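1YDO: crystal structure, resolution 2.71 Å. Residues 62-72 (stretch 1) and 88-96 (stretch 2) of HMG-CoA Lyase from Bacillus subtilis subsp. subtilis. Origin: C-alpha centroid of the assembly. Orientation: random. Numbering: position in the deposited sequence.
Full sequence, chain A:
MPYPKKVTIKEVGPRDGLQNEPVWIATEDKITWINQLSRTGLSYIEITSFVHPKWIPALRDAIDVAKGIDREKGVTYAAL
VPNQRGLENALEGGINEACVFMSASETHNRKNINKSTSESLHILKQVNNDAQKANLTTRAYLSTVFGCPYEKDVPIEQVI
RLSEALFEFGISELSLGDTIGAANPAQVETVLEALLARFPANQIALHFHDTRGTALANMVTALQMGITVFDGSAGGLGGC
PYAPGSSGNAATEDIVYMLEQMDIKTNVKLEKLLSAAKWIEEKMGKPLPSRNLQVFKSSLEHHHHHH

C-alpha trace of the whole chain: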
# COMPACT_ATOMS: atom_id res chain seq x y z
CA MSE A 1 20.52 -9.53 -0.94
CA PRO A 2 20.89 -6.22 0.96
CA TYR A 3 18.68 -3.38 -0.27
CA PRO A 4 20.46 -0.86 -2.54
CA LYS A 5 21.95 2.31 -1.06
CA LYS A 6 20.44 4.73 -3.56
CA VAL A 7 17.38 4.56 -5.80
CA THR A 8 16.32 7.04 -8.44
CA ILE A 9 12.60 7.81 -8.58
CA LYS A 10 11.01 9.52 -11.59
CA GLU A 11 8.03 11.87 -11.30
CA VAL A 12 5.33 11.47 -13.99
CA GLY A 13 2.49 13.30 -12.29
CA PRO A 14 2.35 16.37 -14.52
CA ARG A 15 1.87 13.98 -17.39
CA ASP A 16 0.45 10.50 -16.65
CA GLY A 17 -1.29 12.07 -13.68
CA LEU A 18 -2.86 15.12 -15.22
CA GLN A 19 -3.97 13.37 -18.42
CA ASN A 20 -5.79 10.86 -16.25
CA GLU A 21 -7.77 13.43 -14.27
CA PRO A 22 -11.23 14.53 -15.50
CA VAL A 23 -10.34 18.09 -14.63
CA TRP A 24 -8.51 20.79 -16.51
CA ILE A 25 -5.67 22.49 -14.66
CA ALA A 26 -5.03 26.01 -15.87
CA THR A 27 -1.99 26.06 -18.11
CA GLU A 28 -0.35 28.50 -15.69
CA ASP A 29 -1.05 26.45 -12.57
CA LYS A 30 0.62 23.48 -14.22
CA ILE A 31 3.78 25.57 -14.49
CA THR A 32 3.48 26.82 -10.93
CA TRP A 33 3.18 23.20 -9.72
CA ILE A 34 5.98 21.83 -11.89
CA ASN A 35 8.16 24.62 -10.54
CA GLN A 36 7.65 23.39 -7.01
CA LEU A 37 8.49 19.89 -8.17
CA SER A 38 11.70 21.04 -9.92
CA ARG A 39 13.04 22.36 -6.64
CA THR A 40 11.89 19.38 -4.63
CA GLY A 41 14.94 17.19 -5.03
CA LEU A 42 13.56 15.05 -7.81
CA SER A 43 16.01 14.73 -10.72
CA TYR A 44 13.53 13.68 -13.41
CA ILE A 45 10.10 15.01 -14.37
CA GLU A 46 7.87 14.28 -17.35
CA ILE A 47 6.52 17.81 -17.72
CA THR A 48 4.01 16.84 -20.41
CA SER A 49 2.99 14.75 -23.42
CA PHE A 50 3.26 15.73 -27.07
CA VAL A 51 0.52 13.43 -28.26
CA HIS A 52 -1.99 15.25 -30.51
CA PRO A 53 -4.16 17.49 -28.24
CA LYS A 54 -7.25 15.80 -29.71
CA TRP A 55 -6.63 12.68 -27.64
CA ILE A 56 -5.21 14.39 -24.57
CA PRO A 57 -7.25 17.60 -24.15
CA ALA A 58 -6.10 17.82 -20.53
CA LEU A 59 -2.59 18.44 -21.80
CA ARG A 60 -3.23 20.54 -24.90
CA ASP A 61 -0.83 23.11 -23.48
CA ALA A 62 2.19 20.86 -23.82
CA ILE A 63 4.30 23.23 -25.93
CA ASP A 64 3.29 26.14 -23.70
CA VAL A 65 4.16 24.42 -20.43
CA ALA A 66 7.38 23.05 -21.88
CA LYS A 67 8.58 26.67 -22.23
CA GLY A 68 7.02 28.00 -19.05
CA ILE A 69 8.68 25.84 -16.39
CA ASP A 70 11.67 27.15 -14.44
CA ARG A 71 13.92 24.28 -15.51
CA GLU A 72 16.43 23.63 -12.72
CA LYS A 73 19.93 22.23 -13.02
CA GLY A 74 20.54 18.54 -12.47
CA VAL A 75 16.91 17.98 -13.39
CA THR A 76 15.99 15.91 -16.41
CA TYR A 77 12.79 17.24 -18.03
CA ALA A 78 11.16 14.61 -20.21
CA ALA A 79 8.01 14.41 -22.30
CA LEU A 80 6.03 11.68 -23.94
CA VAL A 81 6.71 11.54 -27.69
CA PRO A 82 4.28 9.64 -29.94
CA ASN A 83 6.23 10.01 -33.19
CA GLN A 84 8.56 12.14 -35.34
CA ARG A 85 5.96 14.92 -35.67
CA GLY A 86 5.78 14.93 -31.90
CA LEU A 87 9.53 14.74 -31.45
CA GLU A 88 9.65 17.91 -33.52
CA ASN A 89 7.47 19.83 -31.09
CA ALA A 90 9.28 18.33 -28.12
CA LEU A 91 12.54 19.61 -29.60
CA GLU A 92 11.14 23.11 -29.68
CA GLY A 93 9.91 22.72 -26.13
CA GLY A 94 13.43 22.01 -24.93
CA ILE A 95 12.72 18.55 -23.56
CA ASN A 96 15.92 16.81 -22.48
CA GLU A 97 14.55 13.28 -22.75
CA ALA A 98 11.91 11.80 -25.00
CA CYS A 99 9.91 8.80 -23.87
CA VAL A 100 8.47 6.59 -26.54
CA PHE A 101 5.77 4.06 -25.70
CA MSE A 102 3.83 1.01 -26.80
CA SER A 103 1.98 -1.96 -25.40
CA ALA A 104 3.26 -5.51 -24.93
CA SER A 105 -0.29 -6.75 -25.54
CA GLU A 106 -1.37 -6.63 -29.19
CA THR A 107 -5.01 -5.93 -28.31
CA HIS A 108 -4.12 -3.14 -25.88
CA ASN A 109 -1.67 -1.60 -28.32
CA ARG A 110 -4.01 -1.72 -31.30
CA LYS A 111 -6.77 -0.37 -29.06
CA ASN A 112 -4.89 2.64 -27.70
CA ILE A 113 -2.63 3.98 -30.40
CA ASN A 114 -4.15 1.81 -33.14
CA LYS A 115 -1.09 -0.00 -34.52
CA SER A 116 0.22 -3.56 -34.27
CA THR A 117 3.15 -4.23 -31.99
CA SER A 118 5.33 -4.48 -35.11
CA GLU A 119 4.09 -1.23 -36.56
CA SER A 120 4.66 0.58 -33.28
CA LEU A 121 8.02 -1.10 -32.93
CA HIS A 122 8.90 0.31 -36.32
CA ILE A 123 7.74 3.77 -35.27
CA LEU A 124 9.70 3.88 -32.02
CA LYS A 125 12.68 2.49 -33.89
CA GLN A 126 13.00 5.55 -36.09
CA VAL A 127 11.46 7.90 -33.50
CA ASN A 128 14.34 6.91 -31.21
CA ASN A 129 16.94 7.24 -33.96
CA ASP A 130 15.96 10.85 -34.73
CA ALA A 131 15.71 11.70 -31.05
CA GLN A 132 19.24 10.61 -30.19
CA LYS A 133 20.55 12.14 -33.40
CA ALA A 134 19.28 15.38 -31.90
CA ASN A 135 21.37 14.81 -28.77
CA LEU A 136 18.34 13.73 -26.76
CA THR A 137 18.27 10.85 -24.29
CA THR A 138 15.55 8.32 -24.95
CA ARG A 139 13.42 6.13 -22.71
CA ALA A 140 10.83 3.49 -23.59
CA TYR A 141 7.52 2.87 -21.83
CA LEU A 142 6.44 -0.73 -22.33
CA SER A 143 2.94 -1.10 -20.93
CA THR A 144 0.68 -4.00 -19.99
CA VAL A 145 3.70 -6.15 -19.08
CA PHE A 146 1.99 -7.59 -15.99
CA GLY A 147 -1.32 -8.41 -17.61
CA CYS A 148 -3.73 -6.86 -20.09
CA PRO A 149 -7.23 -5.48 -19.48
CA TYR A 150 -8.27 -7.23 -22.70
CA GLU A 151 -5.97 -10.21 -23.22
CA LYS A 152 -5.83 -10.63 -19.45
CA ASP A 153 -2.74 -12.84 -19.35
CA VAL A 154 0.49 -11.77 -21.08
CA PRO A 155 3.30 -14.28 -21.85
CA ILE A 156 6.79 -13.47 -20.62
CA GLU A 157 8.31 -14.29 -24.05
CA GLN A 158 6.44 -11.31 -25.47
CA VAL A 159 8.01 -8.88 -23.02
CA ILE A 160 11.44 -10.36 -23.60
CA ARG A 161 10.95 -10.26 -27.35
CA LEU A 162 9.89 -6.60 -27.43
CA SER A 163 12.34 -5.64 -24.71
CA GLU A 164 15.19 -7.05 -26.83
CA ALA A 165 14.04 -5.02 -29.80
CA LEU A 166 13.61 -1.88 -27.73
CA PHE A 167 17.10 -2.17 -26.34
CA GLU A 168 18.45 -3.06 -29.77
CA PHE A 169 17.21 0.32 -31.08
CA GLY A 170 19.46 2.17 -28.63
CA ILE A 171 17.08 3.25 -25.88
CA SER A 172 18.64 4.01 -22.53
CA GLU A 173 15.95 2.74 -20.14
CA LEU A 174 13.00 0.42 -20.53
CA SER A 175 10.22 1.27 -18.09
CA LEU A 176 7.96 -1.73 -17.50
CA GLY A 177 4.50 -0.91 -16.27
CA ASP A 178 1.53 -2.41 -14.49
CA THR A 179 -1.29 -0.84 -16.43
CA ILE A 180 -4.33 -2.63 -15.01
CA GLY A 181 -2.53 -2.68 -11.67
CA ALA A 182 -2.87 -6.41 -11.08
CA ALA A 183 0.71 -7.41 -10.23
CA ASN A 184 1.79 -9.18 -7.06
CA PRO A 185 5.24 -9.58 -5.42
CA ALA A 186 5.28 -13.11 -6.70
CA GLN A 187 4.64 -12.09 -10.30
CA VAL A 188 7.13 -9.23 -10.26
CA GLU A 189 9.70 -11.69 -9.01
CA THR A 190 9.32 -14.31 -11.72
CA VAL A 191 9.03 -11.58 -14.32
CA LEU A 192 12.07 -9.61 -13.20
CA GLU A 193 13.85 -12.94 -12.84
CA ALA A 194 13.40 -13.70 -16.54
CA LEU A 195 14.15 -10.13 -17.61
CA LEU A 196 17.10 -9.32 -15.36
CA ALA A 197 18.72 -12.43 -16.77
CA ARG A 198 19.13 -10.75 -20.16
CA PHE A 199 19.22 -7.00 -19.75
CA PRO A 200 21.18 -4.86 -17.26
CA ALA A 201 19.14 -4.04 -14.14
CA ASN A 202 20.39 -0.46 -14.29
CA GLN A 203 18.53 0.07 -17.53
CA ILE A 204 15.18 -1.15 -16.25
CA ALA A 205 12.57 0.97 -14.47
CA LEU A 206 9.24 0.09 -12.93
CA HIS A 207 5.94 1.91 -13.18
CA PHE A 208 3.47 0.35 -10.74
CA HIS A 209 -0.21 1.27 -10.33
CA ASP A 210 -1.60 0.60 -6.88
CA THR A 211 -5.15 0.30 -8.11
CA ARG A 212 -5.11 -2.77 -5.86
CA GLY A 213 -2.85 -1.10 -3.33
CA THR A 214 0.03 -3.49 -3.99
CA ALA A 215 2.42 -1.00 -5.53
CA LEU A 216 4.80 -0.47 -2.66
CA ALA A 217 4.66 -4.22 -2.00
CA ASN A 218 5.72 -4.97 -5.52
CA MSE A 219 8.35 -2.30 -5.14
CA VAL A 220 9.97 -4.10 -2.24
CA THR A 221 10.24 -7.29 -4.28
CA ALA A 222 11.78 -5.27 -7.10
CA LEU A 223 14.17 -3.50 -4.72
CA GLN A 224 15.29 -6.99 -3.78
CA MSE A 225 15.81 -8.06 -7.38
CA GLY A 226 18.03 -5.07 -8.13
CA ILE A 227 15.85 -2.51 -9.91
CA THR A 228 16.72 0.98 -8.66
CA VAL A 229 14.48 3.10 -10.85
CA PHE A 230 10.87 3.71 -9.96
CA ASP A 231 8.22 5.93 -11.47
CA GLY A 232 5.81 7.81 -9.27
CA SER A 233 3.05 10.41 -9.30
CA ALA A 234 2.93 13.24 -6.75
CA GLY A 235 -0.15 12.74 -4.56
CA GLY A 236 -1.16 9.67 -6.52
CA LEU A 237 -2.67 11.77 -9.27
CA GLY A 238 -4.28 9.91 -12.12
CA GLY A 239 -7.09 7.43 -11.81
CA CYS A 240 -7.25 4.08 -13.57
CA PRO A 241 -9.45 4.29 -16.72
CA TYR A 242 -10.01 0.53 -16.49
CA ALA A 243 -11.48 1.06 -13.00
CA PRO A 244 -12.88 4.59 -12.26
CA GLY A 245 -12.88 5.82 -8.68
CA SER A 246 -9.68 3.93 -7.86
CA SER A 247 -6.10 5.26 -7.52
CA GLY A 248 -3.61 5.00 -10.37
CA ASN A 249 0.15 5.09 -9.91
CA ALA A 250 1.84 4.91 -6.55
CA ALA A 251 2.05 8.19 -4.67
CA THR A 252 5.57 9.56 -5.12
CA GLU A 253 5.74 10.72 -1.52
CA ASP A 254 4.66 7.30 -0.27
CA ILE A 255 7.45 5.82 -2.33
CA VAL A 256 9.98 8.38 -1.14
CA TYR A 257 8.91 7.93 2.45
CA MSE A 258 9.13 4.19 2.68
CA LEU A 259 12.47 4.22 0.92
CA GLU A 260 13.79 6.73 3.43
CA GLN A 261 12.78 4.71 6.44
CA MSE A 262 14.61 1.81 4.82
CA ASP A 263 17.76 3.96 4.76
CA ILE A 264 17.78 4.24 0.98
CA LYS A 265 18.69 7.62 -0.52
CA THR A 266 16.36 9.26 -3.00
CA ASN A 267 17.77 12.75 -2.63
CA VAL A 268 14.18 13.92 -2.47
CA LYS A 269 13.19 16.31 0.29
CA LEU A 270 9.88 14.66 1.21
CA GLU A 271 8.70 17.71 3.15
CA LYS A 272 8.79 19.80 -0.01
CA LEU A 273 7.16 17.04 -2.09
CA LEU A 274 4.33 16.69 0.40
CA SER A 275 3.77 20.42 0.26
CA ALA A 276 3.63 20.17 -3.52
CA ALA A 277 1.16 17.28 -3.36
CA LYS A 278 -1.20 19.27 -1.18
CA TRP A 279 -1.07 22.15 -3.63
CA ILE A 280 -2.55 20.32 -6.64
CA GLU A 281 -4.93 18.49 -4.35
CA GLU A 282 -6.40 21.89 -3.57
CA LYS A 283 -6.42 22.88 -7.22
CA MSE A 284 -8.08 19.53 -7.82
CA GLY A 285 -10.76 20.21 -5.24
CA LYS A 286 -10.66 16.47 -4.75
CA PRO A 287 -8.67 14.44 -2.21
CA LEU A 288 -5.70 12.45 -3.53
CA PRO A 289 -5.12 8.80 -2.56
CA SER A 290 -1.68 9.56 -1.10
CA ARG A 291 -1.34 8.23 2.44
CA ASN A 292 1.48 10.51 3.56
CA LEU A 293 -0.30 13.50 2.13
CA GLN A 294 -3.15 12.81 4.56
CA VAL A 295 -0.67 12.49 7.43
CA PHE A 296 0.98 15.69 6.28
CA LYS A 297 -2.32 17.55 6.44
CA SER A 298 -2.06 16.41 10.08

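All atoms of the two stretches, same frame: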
# COMPACT_ATOMS: atom_id res chain seq x y z
N ALA A 62 0.86 21.45 -23.92
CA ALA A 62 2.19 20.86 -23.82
C ALA A 62 3.31 21.82 -24.21
O ALA A 62 4.19 22.11 -23.40
CB ALA A 62 2.27 19.60 -24.69
N ILE A 63 3.27 22.31 -25.44
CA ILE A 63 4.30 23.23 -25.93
C ILE A 63 4.43 24.49 -25.07
O ILE A 63 5.52 25.02 -24.89
CB ILE A 63 4.05 23.63 -27.40
CG1 ILE A 63 2.55 23.87 -27.64
CG2 ILE A 63 4.59 22.56 -28.32
CD1 ILE A 63 1.68 22.61 -27.66
N ASP A 64 3.30 24.96 -24.54
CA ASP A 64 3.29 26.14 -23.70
C ASP A 64 3.95 25.88 -22.34
O ASP A 64 4.77 26.68 -21.86
CB ASP A 64 1.85 26.63 -23.48
CG ASP A 64 1.22 27.21 -24.74
OD1 ASP A 64 1.74 28.21 -25.28
OD2 ASP A 64 0.19 26.66 -25.20
N VAL A 65 3.60 24.76 -21.72
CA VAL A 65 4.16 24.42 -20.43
C VAL A 65 5.63 24.08 -20.56
O VAL A 65 6.43 24.40 -19.68
CB VAL A 65 3.42 23.21 -19.76
CG1 VAL A 65 3.50 21.98 -20.64
CG2 VAL A 65 4.03 22.92 -18.39
N ALA A 66 5.99 23.45 -21.66
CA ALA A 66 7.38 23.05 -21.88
C ALA A 66 8.33 24.25 -21.91
O ALA A 66 9.53 24.09 -21.69
CB ALA A 66 7.49 22.25 -23.19
N LYS A 67 7.78 25.44 -22.17
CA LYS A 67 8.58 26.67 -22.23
C LYS A 67 8.32 27.56 -21.04
O LYS A 67 9.00 28.57 -20.86
CB LYS A 67 8.27 27.44 -23.52
CG LYS A 67 8.71 26.74 -24.79
CD LYS A 67 8.26 27.50 -26.02
CE LYS A 67 8.74 26.83 -27.30
NZ LYS A 67 8.22 27.50 -28.53
N GLY A 68 7.34 27.19 -20.22
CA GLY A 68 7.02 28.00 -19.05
C GLY A 68 7.75 27.62 -17.77
O GLY A 68 8.07 28.49 -16.96
N ILE A 69 8.01 26.33 -17.59
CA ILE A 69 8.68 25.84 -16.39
C ILE A 69 10.00 26.56 -16.11
O ILE A 69 10.61 27.14 -17.00
CB ILE A 69 8.99 24.34 -16.49
CG1 ILE A 69 10.03 24.09 -17.59
CG2 ILE A 69 7.72 23.56 -16.77
CD1 ILE A 69 10.67 22.72 -17.54
N ASP A 70 10.43 26.51 -14.85
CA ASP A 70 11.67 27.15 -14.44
C ASP A 70 12.88 26.41 -14.98
O ASP A 70 13.88 27.03 -15.36
CB ASP A 70 11.76 27.22 -12.92
CG ASP A 70 10.95 28.35 -12.36
OD1 ASP A 70 10.67 28.31 -11.14
OD2 ASP A 70 10.61 29.27 -13.14
N ARG A 71 12.81 25.08 -15.01
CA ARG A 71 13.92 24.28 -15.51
C ARG A 71 15.18 24.46 -14.65
O ARG A 71 16.00 25.34 -14.89
CB ARG A 71 14.20 24.66 -16.97
CG ARG A 71 14.98 23.62 -17.71
CD ARG A 71 14.62 23.57 -19.17
NE ARG A 71 13.22 23.27 -19.42
CZ ARG A 71 12.77 22.72 -20.55
NH1 ARG A 71 11.48 22.47 -20.72
NH2 ARG A 71 13.63 22.37 -21.50
N GLU A 72 15.30 23.60 -13.64
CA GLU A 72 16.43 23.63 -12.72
C GLU A 72 17.56 22.75 -13.20
O GLU A 72 17.36 21.84 -14.02
CB GLU A 72 15.98 23.14 -11.34
CG GLU A 72 14.75 23.87 -10.81
CD GLU A 72 15.10 25.17 -10.10
OE1 GLU A 72 14.23 26.07 -10.02
OE2 GLU A 72 16.25 25.27 -9.60
N GLU A 88 9.36 16.58 -33.00
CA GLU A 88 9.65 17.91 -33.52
C GLU A 88 9.23 18.94 -32.48
O GLU A 88 10.03 19.77 -32.06
CB GLU A 88 8.87 18.15 -34.81
CG GLU A 88 9.43 19.29 -35.66
CD GLU A 88 10.77 18.93 -36.25
OE1 GLU A 88 10.82 18.06 -37.15
OE2 GLU A 88 11.79 19.51 -35.81
N ASN A 89 7.97 18.89 -32.07
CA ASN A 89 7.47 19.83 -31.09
C ASN A 89 8.24 19.76 -29.78
O ASN A 89 8.55 20.78 -29.17
CB ASN A 89 5.98 19.56 -30.85
CG ASN A 89 5.14 19.75 -32.09
OD1 ASN A 89 3.96 19.41 -32.11
ND2 ASN A 89 5.75 20.30 -33.14
N ALA A 90 8.55 18.54 -29.35
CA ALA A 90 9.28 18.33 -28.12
C ALA A 90 10.62 19.03 -28.19
O ALA A 90 11.10 19.60 -27.21
CB ALA A 90 9.48 16.85 -27.87
N LEU A 91 11.24 18.97 -29.37
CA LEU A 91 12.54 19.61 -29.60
C LEU A 91 12.44 21.11 -29.40
O LEU A 91 13.35 21.73 -28.85
CB LEU A 91 13.03 19.31 -31.02
CG LEU A 91 14.00 18.13 -31.17
CD1 LEU A 91 13.52 16.92 -30.38
CD2 LEU A 91 14.13 17.79 -32.64
N GLU A 92 11.34 21.69 -29.84
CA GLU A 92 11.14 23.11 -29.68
C GLU A 92 10.85 23.44 -28.24
O GLU A 92 11.17 24.53 -27.77
CB GLU A 92 10.00 23.58 -30.56
CG GLU A 92 9.55 24.99 -30.26
CD GLU A 92 8.57 25.52 -31.28
OE1 GLU A 92 7.92 26.56 -31.02
OE2 GLU A 92 8.46 24.90 -32.37
N GLY A 93 10.23 22.50 -27.53
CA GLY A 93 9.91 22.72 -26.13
C GLY A 93 11.14 22.71 -25.23
O GLY A 93 11.12 23.25 -24.12
N GLY A 94 12.21 22.07 -25.70
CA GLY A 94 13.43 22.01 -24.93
C GLY A 94 13.59 20.75 -24.11
O GLY A 94 14.53 20.63 -23.33
N ILE A 95 12.67 19.81 -24.30
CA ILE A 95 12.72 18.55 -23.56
C ILE A 95 14.08 17.89 -23.66
O ILE A 95 14.63 17.78 -24.74
CB ILE A 95 11.66 17.55 -24.07
CG1 ILE A 95 10.30 17.92 -23.48
CG2 ILE A 95 12.00 16.14 -23.64
CD1 ILE A 95 9.84 19.30 -23.85
N ASN A 96 14.62 17.46 -22.51
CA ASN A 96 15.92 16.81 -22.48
C ASN A 96 15.77 15.35 -22.90
O ASN A 96 16.59 14.83 -23.67
CB ASN A 96 16.50 16.85 -21.07
CG ASN A 96 16.48 18.23 -20.47
OD1 ASN A 96 16.99 19.17 -21.06
ND2 ASN A 96 15.88 18.36 -19.30

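Two backbone carbonyl oxygens come close at the centre of this contact: Ala66 O lies 3.0 Å from Gly93 O, a pair of acceptors with no hydrogen bond between them. Such an approach is electrostatically unfavourable by itself, and the nearby positive charge of the Arg71 guanidinium should temper it. Arg71 NH1 sits 3.5 Å from Gly93 O and 2.7 Å from Ala66 O, although the angle to the latter is too poor for a hydrogen bond.

The backbones can come this near because of glycine. Helix 62-68 and the end of helix 88-93 run in broadly the same direction, 26° apart, with axes 9.1 Å apart at closest approach. Where they pinch together, Ala66 CA and Gly93 CA are 5.0 Å apart. A CB built on Gly93 would fall 2.9 Å from Ala66 CB, a clash, so the rule read here is a small residue against none at all. Ala66 directs its own CB toward the second stretch, where it meets the Ile95 side chain, with Ala66 CB 3.8 Å from Ile95 CD1. Ile95 starts out pointing away, but its end comes back to make this apolar contact.

Gly94 answers two demands. It leaves the helix with positive phi (96°), and at these angles a CB would jam against the preceding carbonyl oxygen. A CB on Gly94 would also point toward the first stretch and land 2.6 Å from Arg71 NH2, a clash. With that space open, Arg71 reaches the turn: its NH2 donates to Gly94 O at 2.7 Å, a short but weak bond, since the N-H...acceptor angle is just 118°. Gly94 O lies at the edge of the guanidinium, near its plane, as a carbonyl receiving an N-H should. Arg71 itself has positive phi (63°) and points its CB toward the partner, so charge is delivered from a loop to carbonyls at and just beyond a helix end.

Farther out, the contact relies on longer side chains. Lys67 leaves its backbone sideways and extends through an m, t, t, t rotamer until NZ donates to Glu92 OE1 at 2.7 Å, forming a salt bridge. Glu92, with chi1 and chi2 both t, is equally extended, so two exposed residues span the gap between the helices. Near the start of the first helix, Ile63 CG2 approaches Asn89 CB at 4.2 Å, a looser contact between aliphatic atoms. In all, 385 Å² is buried: a compact interface combining close glycine packing, carbonyl-directed charge and an outlying salt bridge.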